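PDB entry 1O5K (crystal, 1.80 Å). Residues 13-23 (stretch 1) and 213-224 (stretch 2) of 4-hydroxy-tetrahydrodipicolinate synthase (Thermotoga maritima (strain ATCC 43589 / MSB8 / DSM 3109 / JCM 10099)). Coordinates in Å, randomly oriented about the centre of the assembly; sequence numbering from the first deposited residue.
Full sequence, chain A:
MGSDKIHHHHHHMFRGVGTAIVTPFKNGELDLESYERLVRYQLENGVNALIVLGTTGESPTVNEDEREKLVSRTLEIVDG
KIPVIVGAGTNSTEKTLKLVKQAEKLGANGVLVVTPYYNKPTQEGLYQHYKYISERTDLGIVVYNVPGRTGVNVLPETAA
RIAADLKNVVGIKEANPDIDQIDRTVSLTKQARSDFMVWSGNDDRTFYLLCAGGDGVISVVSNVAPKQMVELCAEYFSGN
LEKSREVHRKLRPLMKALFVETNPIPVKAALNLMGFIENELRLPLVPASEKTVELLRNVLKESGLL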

# COMPACT_ATOMS: atom_id res chain seq x y z
N MET A 13 4.59 30.59 17.53
CA MET A 13 3.99 30.98 16.24
C MET A 13 2.49 31.23 16.42
O MET A 13 2.03 32.39 16.46
CB MET A 13 4.22 29.93 15.12
CG MET A 13 5.67 29.59 14.75
SD MET A 13 6.49 31.04 14.02
CE MET A 13 8.07 30.34 13.60
N PHE A 14 1.73 30.16 16.62
CA PHE A 14 0.29 30.29 16.69
C PHE A 14 -0.37 29.00 17.12
O PHE A 14 0.23 27.92 17.02
CB PHE A 14 -0.28 30.72 15.33
CG PHE A 14 -0.31 29.60 14.31
CD1 PHE A 14 -1.48 28.87 14.09
CD2 PHE A 14 0.81 29.28 13.57
CE1 PHE A 14 -1.52 27.84 13.15
CE2 PHE A 14 0.80 28.25 12.67
CZ PHE A 14 -0.36 27.51 12.43
N ARG A 15 -1.60 29.13 17.62
CA ARG A 15 -2.50 27.99 17.79
C ARG A 15 -3.75 28.28 17.01
O ARG A 15 -4.15 29.45 16.86
CB ARG A 15 -2.87 27.75 19.25
CG ARG A 15 -1.68 27.29 20.08
CD ARG A 15 -2.09 26.78 21.43
NE ARG A 15 -2.42 25.36 21.41
CZ ARG A 15 -3.39 24.79 22.13
NH1 ARG A 15 -4.18 25.51 22.93
NH2 ARG A 15 -3.57 23.48 22.04
N GLY A 16 -4.39 27.23 16.51
CA GLY A 16 -5.56 27.39 15.68
C GLY A 16 -5.19 27.24 14.23
O GLY A 16 -4.51 26.28 13.89
N VAL A 17 -5.62 28.20 13.39
CA VAL A 17 -5.58 28.03 11.93
C VAL A 17 -4.55 28.96 11.32
O VAL A 17 -4.59 30.19 11.57
CB VAL A 17 -6.94 28.34 11.29
CG1 VAL A 17 -6.82 28.19 9.77
CG2 VAL A 17 -7.98 27.41 11.84
N GLY A 18 -3.63 28.38 10.57
CA GLY A 18 -2.68 29.07 9.74
C GLY A 18 -3.01 28.72 8.30
O GLY A 18 -3.00 27.56 7.94
N THR A 19 -3.37 29.72 7.50
CA THR A 19 -3.76 29.46 6.10
C THR A 19 -2.57 29.30 5.19
O THR A 19 -1.75 30.15 5.15
CB THR A 19 -4.62 30.57 5.60
OG1 THR A 19 -5.88 30.56 6.35
CG2 THR A 19 -5.04 30.37 4.14
N ALA A 20 -2.52 28.19 4.46
CA ALA A 20 -1.48 27.98 3.45
C ALA A 20 -2.05 28.65 2.20
O ALA A 20 -2.80 28.07 1.44
CB ALA A 20 -1.23 26.52 3.23
N ILE A 21 -1.69 29.90 2.03
CA ILE A 21 -2.42 30.78 1.09
C ILE A 21 -1.89 30.55 -0.33
O ILE A 21 -0.71 30.26 -0.52
CB ILE A 21 -2.32 32.25 1.54
CG1 ILE A 21 -3.35 33.10 0.78
CG2 ILE A 21 -0.88 32.80 1.40
CD1 ILE A 21 -3.59 34.47 1.35
N VAL A 22 -2.82 30.53 -1.29
CA VAL A 22 -2.47 30.47 -2.71
C VAL A 22 -1.70 31.73 -3.18
O VAL A 22 -1.71 32.76 -2.54
CB VAL A 22 -3.70 30.29 -3.64
CG1 VAL A 22 -4.52 29.03 -3.30
CG2 VAL A 22 -4.57 31.53 -3.60
N THR A 23 -0.97 31.55 -4.28
CA THR A 23 -0.28 32.59 -4.98
C THR A 23 -1.10 32.88 -6.26
O THR A 23 -0.99 32.15 -7.22
CB THR A 23 1.16 32.15 -5.32
OG1 THR A 23 1.88 31.85 -4.10
CG2 THR A 23 1.91 33.29 -5.96
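Stretch 2 213-224: GGDGVISVVSNV

Stretch 2 lies beside stretch 1 as a parallel neighbour in a β-sheet. The axes of strands 16-20 and 216-219 approach to 4.4 Å, and their N-to-C directions differ by 12°. The register is constant: CA atoms pair at 4.2 Å for G16 and G216, 5.1 Å for V17 and V217, 4.6 Å for G18 and I218, and 4.9 Å for T19 and S219. The bonding is the parallel ladder expected from this: G16 N to D215 O at 2.9 Å, V217 N to G16 O at 2.9 Å, G18 N to V217 O at 2.9 Å, S219 N to G18 O at 2.8 Å and A20 N to S219 O at 2.8 Å, with N-H...O angles of 162° to 178°.

G216 has phi/psi 132/-145, and a CB there would sit 1.9 Å from G16 O; its bare CA instead approaches G16 O to 3.2 Å. G16, at 101/-131, likewise has angles that call for glycine. At G18 the constraint lies within stretch 1, since a CB would come 2.8 Å from F14 CZ. The F14 ring (chi1 76°, p) occupies that space and presents its edge to stretch 2, with CZ 3.7 Å from CG1 of I218. I218 is m,t (-67°, 168°), and its CG2 lies 4.1 Å from A20 CB.

V17, T19, V217 and S219 share one face of the sheet. V17 (t) and V217 (p) meet there, CG2 to CG1, at 3.9 Å, while V17 CG1 is 3.8 Å from S222 CB.

Before the strands, R15 extends through chi2 -168° and chi3 88° so that NE reaches D215 OD2 at 3.0 Å, a salt bridge; NH2 adds a weak bond to the same OD2 at 3.3 Å. D215 has chi1 -60° (m), and although its CA-to-CB bond points sideways, its carboxylate comes nearer to stretch 1.

After S219 the chain takes helical phi/psi at 220-223, bringing two polar side chains back to stretch 1. S222 (p, 61°) points toward it and donates from OG to T19 OG1 at 2.6 Å, T19 being m (-66°). S219, at chi1 -178°, accepts S222 N at its OG (2.9 Å), bracing this turn. N223 (chi1 -82°, chi2 -87°) uses both ends of its amide: ND2 donates to A20 O at 2.9 Å and to V220 O at 3.0 Å, and OD1 accepts V22 N at 3.3 Å. The side chain thus continues the pairing beyond the last backbone bond of the ladder.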

# COMPACT_ATOMS: atom_id res chain seq x y z
N GLY A 213 -3.97 15.92 20.94
CA GLY A 213 -3.39 16.97 21.76
C GLY A 213 -2.53 17.99 21.04
O GLY A 213 -1.70 18.66 21.67
N GLY A 214 -2.72 18.12 19.72
CA GLY A 214 -2.01 19.07 18.89
C GLY A 214 -2.60 20.47 18.94
O GLY A 214 -3.50 20.76 19.74
N ASP A 215 -2.06 21.32 18.08
CA ASP A 215 -2.19 22.75 18.20
C ASP A 215 -2.99 23.50 17.11
O ASP A 215 -3.10 24.72 17.16
CB ASP A 215 -0.80 23.37 18.36
CG ASP A 215 -0.13 22.83 19.57
OD1 ASP A 215 0.76 21.98 19.44
OD2 ASP A 215 -0.57 23.09 20.69
N GLY A 216 -3.58 22.76 16.18
CA GLY A 216 -4.32 23.37 15.12
C GLY A 216 -3.98 22.80 13.77
O GLY A 216 -3.69 21.60 13.62
N VAL A 217 -4.00 23.66 12.77
CA VAL A 217 -3.89 23.25 11.39
C VAL A 217 -3.27 24.32 10.51
O VAL A 217 -3.50 25.50 10.69
CB VAL A 217 -5.26 22.83 10.78
CG1 VAL A 217 -6.29 23.97 10.92
CG2 VAL A 217 -5.14 22.35 9.30
N ILE A 218 -2.39 23.87 9.60
CA ILE A 218 -1.92 24.70 8.52
C ILE A 218 -2.74 24.22 7.30
O ILE A 218 -2.55 23.10 6.79
CB ILE A 218 -0.41 24.64 8.32
CG1 ILE A 218 0.29 25.28 9.54
CG2 ILE A 218 -0.07 25.37 7.00
CD1 ILE A 218 1.83 25.03 9.62
N SER A 219 -3.72 25.06 6.96
CA SER A 219 -4.91 24.68 6.20
C SER A 219 -4.91 25.10 4.76
O SER A 219 -4.50 26.18 4.41
CB SER A 219 -6.14 25.32 6.87
OG SER A 219 -7.35 24.97 6.22
N VAL A 220 -5.50 24.25 3.94
CA VAL A 220 -5.85 24.63 2.53
C VAL A 220 -7.30 25.17 2.49
O VAL A 220 -7.63 26.20 1.87
CB VAL A 220 -5.73 23.42 1.68
CG1 VAL A 220 -6.32 23.64 0.28
CG2 VAL A 220 -4.24 22.98 1.56
N VAL A 221 -8.20 24.44 3.16
CA VAL A 221 -9.62 24.80 3.20
C VAL A 221 -9.88 26.20 3.70
O VAL A 221 -10.85 26.84 3.27
CB VAL A 221 -10.45 23.77 4.09
CG1 VAL A 221 -11.88 24.21 4.12
CG2 VAL A 221 -10.40 22.34 3.54
N SER A 222 -9.09 26.69 4.66
CA SER A 222 -9.26 28.03 5.12
C SER A 222 -9.08 29.12 4.07
O SER A 222 -9.48 30.26 4.32
CB SER A 222 -8.33 28.33 6.30
OG SER A 222 -6.95 28.20 5.95
N ASN A 223 -8.49 28.81 2.90
CA ASN A 223 -8.49 29.80 1.82
C ASN A 223 -9.91 30.23 1.46
O ASN A 223 -10.15 31.40 1.16
CB ASN A 223 -7.83 29.23 0.57
CG ASN A 223 -6.31 29.32 0.60
OD1 ASN A 223 -5.72 30.35 0.20
ND2 ASN A 223 -5.65 28.22 1.02
N VAL A 224 -10.84 29.28 1.47
CA VAL A 224 -12.21 29.56 1.09
C VAL A 224 -13.15 29.66 2.26
O VAL A 224 -14.11 30.43 2.20
CB VAL A 224 -12.76 28.55 0.05
CG1 VAL A 224 -11.92 28.61 -1.25
CG2 VAL A 224 -12.81 27.17 0.59